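Local structure of protein, Family 18 Chitinase (Crocus vernus, 3SIM) at residues A[3-9]-A[250-256]; A[18-22]-A[263-267]. The protein probably hydrolyses the beta-1,4 glycosidic bonds of chitin, as a plant chitinase of glycosyl hydrolase family 18 with a TIM-barrel fold. One frame throughout, in Å; residues are numbered along the deposited sequence.

Interaction 1 of 2, residues A[3-9]-A[250-256]; sequences FVEYIGY and IAVWTAD
This contact closes the TIM barrel: the first strand pairs in parallel with the last. The axes of strands 3-7 and 250-253 approach to 4.8 Å at 14°. Phe3 pairs with Ile250, Val4 with Ala251 and Glu5 with Val252. Val4 N donates to Ile250 O (3.0 Å), Val252 N to Val4 O (2.8 Å) and Tyr6 N to Val252 O (3.0 Å). Ala255 N reaches Tyr6 O (2.9 Å), past the cis peptide between Trp253 and Thr254. The backbones of Phe3, Glu5 and Ile7 bond to strand 28-37. Phe3 CE2 packs on Val252 CG2 (3.6 Å), on the face turned to helix 264-274. Glu5 (chi1 t, chi2 p) sets OE2 3.3 Å from Ala255 CA without bonding Ala255 N; OE2 lies close to Glu266 of that helix. On the barrel interior, Tyr6 (chi1 m) stacks face-to-face on the five-membered ring of Trp253 (chi1 m), centroids 3.8 Å apart, planes at 17°. Tyr6 OH bonds to Ser160 and Asn184. A cis peptide after this tryptophan is familiar in family 18 active sites. Asp256 OD2 bonds to Ser13. Asp256 OD1 accepts weak bonds from Gly8 N (2.7 Å) and Tyr9 N (3.2 Å). Gly8 has phi 93°, psi 4°, where a CB would clash with the preceding carbonyl. Thr254 OG1 (N-cap, chi1 p) accepts a weak capping bond from Asp256 N (3.2 Å) and donates to Tyr9 O (2.8 Å).

Interaction 2 of 2, residues A[18-22]-A[263-267]; sequences SDVPI and FRYEE
A loop packs here against the first turn of a helix, with apolar contacts and no hydrogen bonds. Residues 18-19 end a 3-10 segment, and 20-22 run extended. Phe263 is the N-cap of helix 264-274. Its phi of 63° and psi of 22° are left-handed, and its O accepts from Glu267 N (3.2 Å). Rotamer m (chi1 -51°, chi2 -69°) sends the Phe263 ring to the loop. Asp19 O lies over one ring face, 3.6 Å from Phe263 CE2. Val20, in rotamer t, brings CG2 to 4.0 Å from Phe263 CE1. Pro21, with a C-gamma-endo ring, sets CD 3.5 Å from Phe263 CB. Glu266 (chi1 m, chi2 p) packs more loosely, with CG 4.4 Å from Val20 CG1, and its OE1 bonds to Ser258. The loop joining strands 2-7 and 28-37, which lacks an alpha helix, packs in the outer layer of the TIM barrel on the N-terminal end of its last helix. Val20 touches Ala255 of helix 255-258, and Ile22 rests on Phe29 and Phe31 of strand 28-37.

The chain begins with strand 2-7, then runs through 18-22 into strand 28-37 and round the barrel to strand 250-253. Interaction 1 pairs the first strand with the last and closes the ring; its segments are 241 residues apart at the closest ends. Helices 255-258 and 264-274 follow, and interaction 2 closes a second loop of the same span. The two loops cross along the chain. The centres of the contacts lie about 10 Å apart, and the contacts touch. Val20 CG2 packs on Ala255 CB at 3.8 Å. Glu5 OE2 lies 2.5 Å from Glu266 OE1, a close approach of two acidic groups. Together they tie the first and last strands to the loop and helix outside.

Interaction 1 of 2, residues A[3-9]-A[250-256]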
ATOM      1  N   PHE A   3      -1.890  -1.936  11.746  1.00 10.89           N
ATOM      2  CA  PHE A   3      -0.586  -2.230  11.200  1.00 10.01           C
ATOM      3  C   PHE A   3      -0.703  -2.837   9.808  1.00  9.38           C
ATOM      4  O   PHE A   3      -1.368  -3.803   9.633  1.00  8.53           O
ATOM      5  CB  PHE A   3       0.188  -3.145  12.149  1.00  9.54           C
ATOM      6  CG  PHE A   3       1.574  -3.504  11.685  1.00 10.49           C
ATOM      7  CD1 PHE A   3       1.847  -4.752  11.172  1.00 10.14           C
ATOM      8  CD2 PHE A   3       2.608  -2.621  11.825  1.00  9.33           C
ATOM      9  CE1 PHE A   3       3.078  -5.079  10.753  1.00 11.33           C
ATOM     10  CE2 PHE A   3       3.827  -2.914  11.418  1.00  9.79           C
ATOM     11  CZ  PHE A   3       4.089  -4.141  10.871  1.00 13.54           C
ATOM     12  N   VAL A   4      -0.021  -2.241   8.862  1.00  9.37           N
ATOM     13  CA  VAL A   4      -0.003  -2.598   7.464  1.00  8.81           C
ATOM     14  C   VAL A   4       1.379  -3.139   6.999  1.00  9.90           C
ATOM     15  O   VAL A   4       2.360  -2.499   7.103  1.00  9.02           O
ATOM     16  CB  VAL A   4      -0.413  -1.414   6.614  1.00  9.10           C
ATOM     17  CG1 VAL A   4      -0.541  -1.807   5.226  1.00  6.46           C
ATOM     18  CG2 VAL A   4      -1.663  -0.788   7.096  1.00 10.07           C
ATOM     19  N   GLU A   5       1.368  -4.356   6.504  1.00  9.24           N
ATOM     20  CA  GLU A   5       2.514  -5.077   5.975  1.00  9.54           C
ATOM     21  C   GLU A   5       2.480  -5.348   4.467  1.00  8.47           C
ATOM     22  O   GLU A   5       1.771  -6.192   4.028  1.00  8.47           O
ATOM     23  CB  GLU A   5       2.707  -6.391   6.734  1.00  9.58           C
ATOM     24  CG  GLU A   5       3.943  -7.177   6.439  1.00 10.61           C
ATOM     25  CD  GLU A   5       5.246  -6.665   7.173  1.00 12.19           C
ATOM     26  OE1 GLU A   5       5.196  -5.728   7.910  1.00 11.88           O
ATOM     27  OE2 GLU A   5       6.297  -7.201   6.994  1.00  8.91           O
ATOM     28  N   TYR A   6       3.269  -4.624   3.687  1.00  9.34           N
ATOM     29  CA  TYR A   6       3.412  -4.946   2.264  1.00  8.35           C
ATOM     30  C   TYR A   6       4.148  -6.320   2.046  1.00  8.32           C
ATOM     31  O   TYR A   6       5.016  -6.614   2.771  1.00  8.73           O
ATOM     32  CB  TYR A   6       4.011  -3.804   1.450  1.00  7.86           C
ATOM     33  CG  TYR A   6       3.088  -2.606   1.300  1.00  9.95           C
ATOM     34  CD1 TYR A   6       2.388  -2.368   0.153  1.00  7.94           C
ATOM     35  CD2 TYR A   6       2.834  -1.788   2.360  1.00  9.12           C
ATOM     36  CE1 TYR A   6       1.537  -1.268   0.064  1.00 11.80           C
ATOM     37  CE2 TYR A   6       1.995  -0.742   2.293  1.00  8.97           C
ATOM     38  CZ  TYR A   6       1.340  -0.467   1.156  1.00 10.09           C
ATOM     39  OH  TYR A   6       0.523   0.589   1.122  1.00 13.16           O
ATOM     40  N   ILE A   7       3.708  -7.110   1.096  1.00  8.67           N
ATOM     41  CA  ILE A   7       4.258  -8.430   0.836  1.00  8.68           C
ATOM     42  C   ILE A   7       4.088  -8.924  -0.613  1.00  8.72           C
ATOM     43  O   ILE A   7       3.126  -8.679  -1.280  1.00  6.88           O
ATOM     44  CB  ILE A   7       3.712  -9.524   1.846  1.00  8.28           C
ATOM     45  CG1 ILE A   7       4.401 -10.901   1.679  1.00 10.65           C
ATOM     46  CG2 ILE A   7       2.305  -9.727   1.668  1.00  6.52           C
ATOM     47  CD1 ILE A   7       4.216 -11.781   2.751  1.00 10.47           C
ATOM     48  N   GLY A   8       5.075  -9.709  -1.000  1.00  9.85           N
ATOM     49  CA  GLY A   8       5.318 -10.172  -2.336  1.00 10.37           C
ATOM     50  C   GLY A   8       6.236  -9.454  -3.339  1.00 10.87           C
ATOM     51  O   GLY A   8       6.276  -9.857  -4.431  1.00 11.81           O
ATOM     52  N   TYR A   9       6.902  -8.389  -2.912  1.00 10.88           N
ATOM     53  CA  TYR A   9       7.900  -7.653  -3.637  1.00 11.92           C
ATOM     54  C   TYR A   9       8.972  -7.111  -2.652  1.00 11.88           C
ATOM     55  O   TYR A   9       8.635  -6.670  -1.613  1.00 11.74           O
ATOM     56  CB  TYR A   9       7.246  -6.530  -4.421  1.00 12.43           C
ATOM     57  CG  TYR A   9       8.112  -5.900  -5.481  1.00 16.13           C
ATOM     58  CD1 TYR A   9       8.134  -6.378  -6.748  1.00 17.11           C
ATOM     59  CD2 TYR A   9       8.899  -4.850  -5.185  1.00 21.09           C
ATOM     60  CE1 TYR A   9       8.908  -5.834  -7.667  1.00 24.82           C
ATOM     61  CE2 TYR A   9       9.665  -4.279  -6.091  1.00 24.14           C
ATOM     62  CZ  TYR A   9       9.684  -4.766  -7.332  1.00 24.41           C
ATOM     63  OH  TYR A   9      10.462  -4.166  -8.211  1.00 30.28           O
ATOM     64  N   ILE A 250       0.951   2.251  11.551  1.00  9.65           N
ATOM     65  CA  ILE A 250       2.258   2.109  10.945  1.00  8.95           C
ATOM     66  C   ILE A 250       2.242   1.130   9.738  1.00  9.84           C
ATOM     67  O   ILE A 250       1.731   0.046   9.822  1.00  8.49           O
ATOM     68  CB  ILE A 250       3.344   1.623  11.931  1.00  9.65           C
ATOM     69  CG1 ILE A 250       3.533   2.571  13.090  1.00  7.99           C
ATOM     70  CG2 ILE A 250       4.638   1.306  11.210  1.00  8.28           C
ATOM     71  CD1 ILE A 250       4.067   2.001  14.280  1.00  9.69           C
ATOM     72  N   ALA A 251       2.833   1.562   8.658  1.00  7.44           N
ATOM     73  CA  ALA A 251       2.991   0.762   7.451  1.00  7.05           C
ATOM     74  C   ALA A 251       4.464   0.341   7.131  1.00  7.67           C
ATOM     75  O   ALA A 251       5.372   1.126   7.159  1.00  6.39           O
ATOM     76  CB  ALA A 251       2.414   1.482   6.314  1.00  5.96           C
ATOM     77  N   VAL A 252       4.657  -0.887   6.769  1.00  7.40           N
ATOM     78  CA  VAL A 252       5.979  -1.383   6.503  1.00  7.49           C
ATOM     79  C   VAL A 252       6.203  -1.940   5.037  1.00  8.11           C
ATOM     80  O   VAL A 252       5.407  -2.688   4.555  1.00  9.12           O
ATOM     81  CB  VAL A 252       6.359  -2.429   7.559  1.00  8.74           C
ATOM     82  CG1 VAL A 252       7.709  -3.027   7.280  1.00  9.38           C
ATOM     83  CG2 VAL A 252       6.257  -1.909   8.963  1.00  6.11           C
ATOM     84  N   TRP A 253       7.278  -1.530   4.377  1.00  7.83           N
ATOM     85  CA  TRP A 253       7.755  -1.991   3.082  1.00  8.58           C
ATOM     86  C   TRP A 253       9.131  -2.722   3.270  1.00  8.27           C
ATOM     87  O   TRP A 253      10.096  -2.115   3.501  1.00  6.69           O
ATOM     88  CB  TRP A 253       7.867  -0.788   2.114  1.00  9.27           C
ATOM     89  CG  TRP A 253       6.622  -0.301   1.421  1.00 10.70           C
ATOM     90  CD1 TRP A 253       6.155  -0.708   0.227  1.00 14.85           C
ATOM     91  CD2 TRP A 253       5.714   0.705   1.866  1.00 12.25           C
ATOM     92  NE1 TRP A 253       5.013  -0.074  -0.078  1.00 15.90           N
ATOM     93  CE2 TRP A 253       4.723   0.819   0.904  1.00 10.28           C
ATOM     94  CE3 TRP A 253       5.641   1.512   2.990  1.00 13.55           C
ATOM     95  CZ2 TRP A 253       3.679   1.704   1.029  1.00 14.36           C
ATOM     96  CZ3 TRP A 253       4.593   2.376   3.110  1.00 14.35           C
ATOM     97  CH2 TRP A 253       3.635   2.471   2.131  1.00 11.83           C
ATOM     98  N   THR A 254       9.193  -4.033   3.247  1.00  8.75           N
ATOM     99  CA  THR A 254       8.142  -4.973   2.971  1.00  8.61           C
ATOM    100  C   THR A 254       8.510  -6.266   3.734  1.00  9.71           C
ATOM    101  O   THR A 254       9.605  -6.373   4.223  1.00  9.48           O
ATOM    102  CB  THR A 254       8.075  -5.362   1.435  1.00  8.89           C
ATOM    103  OG1 THR A 254       9.208  -6.123   1.089  1.00  7.52           O
ATOM    104  CG2 THR A 254       7.902  -4.151   0.496  1.00  4.86           C
ATOM    105  N   ALA A 255       7.618  -7.246   3.788  1.00  9.28           N
ATOM    106  CA  ALA A 255       7.949  -8.513   4.461  1.00  9.87           C
ATOM    107  C   ALA A 255       9.174  -9.202   3.758  1.00  9.80           C
ATOM    108  O   ALA A 255       9.985  -9.824   4.351  1.00  9.65           O
ATOM    109  CB  ALA A 255       6.768  -9.412   4.498  1.00  8.76           C
ATOM    110  N   ASP A 256       9.238  -9.009   2.466  1.00 10.05           N
ATOM    111  CA  ASP A 256      10.231  -9.602   1.645  1.00 11.42           C
ATOM    112  C   ASP A 256      11.657  -9.126   1.996  1.00 12.81           C
ATOM    113  O   ASP A 256      12.518  -9.912   2.078  1.00 12.89           O
ATOM    114  CB  ASP A 256       9.860  -9.414   0.189  1.00 10.59           C
ATOM    115  CG  ASP A 256       8.481  -9.973  -0.127  1.00 12.21           C
ATOM    116  OD1 ASP A 256       7.494  -9.340   0.136  1.00 10.73           O
ATOM    117  OD2 ASP A 256       8.421 -11.068  -0.541  1.00 12.48           O
TER

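Interaction 2 of 2, residues A[18-22]-A[263-267]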
ATOM      1  N   SER A  18       2.805 -16.803   6.971  1.00 14.61           N
ATOM      2  CA  SER A  18       3.112 -17.470   8.217  1.00 15.44           C
ATOM      3  C   SER A  18       4.530 -17.218   8.733  1.00 16.22           C
ATOM      4  O   SER A  18       4.809 -17.505   9.834  1.00 16.05           O
ATOM      5  CB  SER A  18       2.766 -18.950   8.204  1.00 15.76           C
ATOM      6  OG  SER A  18       3.605 -19.675   7.390  1.00 18.24           O
ATOM      7  N   ASP A  19       5.411 -16.739   7.888  1.00 15.05           N
ATOM      8  CA  ASP A  19       6.691 -16.288   8.327  1.00 14.53           C
ATOM      9  C   ASP A  19       6.663 -14.975   9.163  1.00 13.72           C
ATOM     10  O   ASP A  19       7.567 -14.686   9.868  1.00 12.79           O
ATOM     11  CB  ASP A  19       7.694 -16.191   7.195  1.00 15.44           C
ATOM     12  CG  ASP A  19       8.020 -17.521   6.549  1.00 17.64           C
ATOM     13  OD1 ASP A  19       7.925 -18.574   7.128  1.00 16.91           O
ATOM     14  OD2 ASP A  19       8.366 -17.465   5.433  1.00 20.58           O
ATOM     15  N   VAL A  20       5.650 -14.160   8.974  1.00 13.24           N
ATOM     16  CA  VAL A  20       5.572 -12.858   9.585  1.00 12.66           C
ATOM     17  C   VAL A  20       4.905 -12.860  10.966  1.00 13.14           C
ATOM     18  O   VAL A  20       3.816 -13.233  11.098  1.00 13.03           O
ATOM     19  CB  VAL A  20       4.920 -11.829   8.632  1.00 12.38           C
ATOM     20  CG1 VAL A  20       4.802 -10.496   9.291  1.00 11.42           C
ATOM     21  CG2 VAL A  20       5.675 -11.736   7.357  1.00  9.68           C
ATOM     22  N   PRO A  21       5.596 -12.354  11.973  1.00 13.57           N
ATOM     23  CA  PRO A  21       5.020 -12.243  13.311  1.00 14.40           C
ATOM     24  C   PRO A  21       3.757 -11.372  13.337  1.00 14.30           C
ATOM     25  O   PRO A  21       3.755 -10.264  12.906  1.00 14.61           O
ATOM     26  CB  PRO A  21       6.126 -11.591  14.132  1.00 14.98           C
ATOM     27  CG  PRO A  21       7.168 -11.240  13.229  1.00 16.52           C
ATOM     28  CD  PRO A  21       6.910 -11.719  11.889  1.00 14.33           C
ATOM     29  N   ILE A  22       2.695 -11.937  13.858  1.00 13.41           N
ATOM     30  CA  ILE A  22       1.440 -11.280  14.001  1.00 13.43           C
ATOM     31  C   ILE A  22       1.057 -11.161  15.496  1.00 14.73           C
ATOM     32  O   ILE A  22       0.771 -12.129  16.128  1.00 15.80           O
ATOM     33  CB  ILE A  22       0.319 -12.050  13.214  1.00 12.92           C
ATOM     34  CG1 ILE A  22       0.611 -12.099  11.700  1.00 11.81           C
ATOM     35  CG2 ILE A  22      -0.998 -11.492  13.497  1.00 10.65           C
ATOM     36  CD1 ILE A  22      -0.111 -13.114  10.961  1.00  8.91           C
ATOM     37  N   PHE A 263      12.496 -10.060  10.767  1.00 10.93           N
ATOM     38  CA  PHE A 263      11.242  -9.509  11.194  1.00 10.09           C
ATOM     39  C   PHE A 263      11.324  -8.796  12.561  1.00  9.79           C
ATOM     40  O   PHE A 263      10.350  -8.609  13.214  1.00  7.98           O
ATOM     41  CB  PHE A 263      10.169 -10.565  11.149  1.00 10.32           C
ATOM     42  CG  PHE A 263      10.103 -11.290   9.817  1.00 10.47           C
ATOM     43  CD1 PHE A 263       9.678 -10.656   8.696  1.00 11.80           C
ATOM     44  CD2 PHE A 263      10.546 -12.564   9.691  1.00 13.43           C
ATOM     45  CE1 PHE A 263       9.646 -11.302   7.508  1.00 12.21           C
ATOM     46  CE2 PHE A 263      10.502 -13.222   8.473  1.00 15.03           C
ATOM     47  CZ  PHE A 263      10.075 -12.603   7.403  1.00 13.08           C
ATOM     48  N   ARG A 264      12.513  -8.391  12.949  1.00  9.40           N
ATOM     49  CA  ARG A 264      12.650  -7.723  14.215  1.00 10.77           C
ATOM     50  C   ARG A 264      11.828  -6.409  14.259  1.00 10.29           C
ATOM     51  O   ARG A 264      11.187  -6.131  15.200  1.00 11.64           O
ATOM     52  CB  ARG A 264      14.100  -7.532  14.624  1.00 11.92           C
ATOM     53  CG  ARG A 264      14.761  -6.337  14.209  1.00 13.84           C
ATOM     54  CD  ARG A 264      15.736  -5.852  15.262  1.00 19.61           C
ATOM     55  NE  ARG A 264      16.920  -6.666  15.335  1.00 19.34           N
ATOM     56  CZ  ARG A 264      17.538  -7.022  16.451  1.00 15.69           C
ATOM     57  NH1 ARG A 264      17.135  -6.633  17.614  1.00 14.73           N
ATOM     58  NH2 ARG A 264      18.568  -7.770  16.351  1.00 17.02           N
ATOM     59  N   TYR A 265      11.838  -5.686  13.170  1.00  9.75           N
ATOM     60  CA  TYR A 265      11.108  -4.450  13.060  1.00 10.32           C
ATOM     61  C   TYR A 265       9.566  -4.590  13.108  1.00 10.04           C
ATOM     62  O   TYR A 265       8.929  -3.895  13.753  1.00 11.26           O
ATOM     63  CB  TYR A 265      11.706  -3.516  12.009  1.00  9.06           C
ATOM     64  CG  TYR A 265      13.219  -3.221  12.260  1.00 11.46           C
ATOM     65  CD1 TYR A 265      13.654  -2.553  13.411  1.00 10.90           C
ATOM     66  CD2 TYR A 265      14.189  -3.627  11.361  1.00  9.73           C
ATOM     67  CE1 TYR A 265      14.992  -2.300  13.624  1.00 12.59           C
ATOM     68  CE2 TYR A 265      15.522  -3.354  11.571  1.00  9.63           C
ATOM     69  CZ  TYR A 265      15.928  -2.717  12.689  1.00  8.98           C
ATOM     70  OH  TYR A 265      17.251  -2.502  12.819  1.00 14.44           O
ATOM     71  N   GLU A 266       9.044  -5.598  12.417  1.00  9.63           N
ATOM     72  CA  GLU A 266       7.621  -5.905  12.490  1.00  9.75           C
ATOM     73  C   GLU A 266       7.196  -6.163  13.938  1.00 10.34           C
ATOM     74  O   GLU A 266       6.164  -5.666  14.390  1.00  9.85           O
ATOM     75  CB  GLU A 266       7.288  -7.119  11.619  1.00  8.99           C
ATOM     76  CG  GLU A 266       7.118  -6.796  10.144  1.00 10.54           C
ATOM     77  CD  GLU A 266       8.435  -6.784   9.394  1.00 10.59           C
ATOM     78  OE1 GLU A 266       8.415  -6.607   8.158  1.00 11.25           O
ATOM     79  OE2 GLU A 266       9.490  -6.950  10.041  1.00  6.50           O
ATOM     80  N   GLU A 267       8.011  -6.928  14.654  1.00  9.71           N
ATOM     81  CA  GLU A 267       7.734  -7.260  16.046  1.00 11.39           C
ATOM     82  C   GLU A 267       7.840  -6.040  16.958  1.00 10.59           C
ATOM     83  O   GLU A 267       7.078  -5.909  17.916  1.00 11.30           O
ATOM     84  CB  GLU A 267       8.680  -8.360  16.531  1.00 11.36           C
ATOM     85  CG  GLU A 267       8.328  -8.923  17.899  1.00 16.98           C
ATOM     86  CD  GLU A 267       9.301  -9.992  18.356  1.00 20.34           C
TER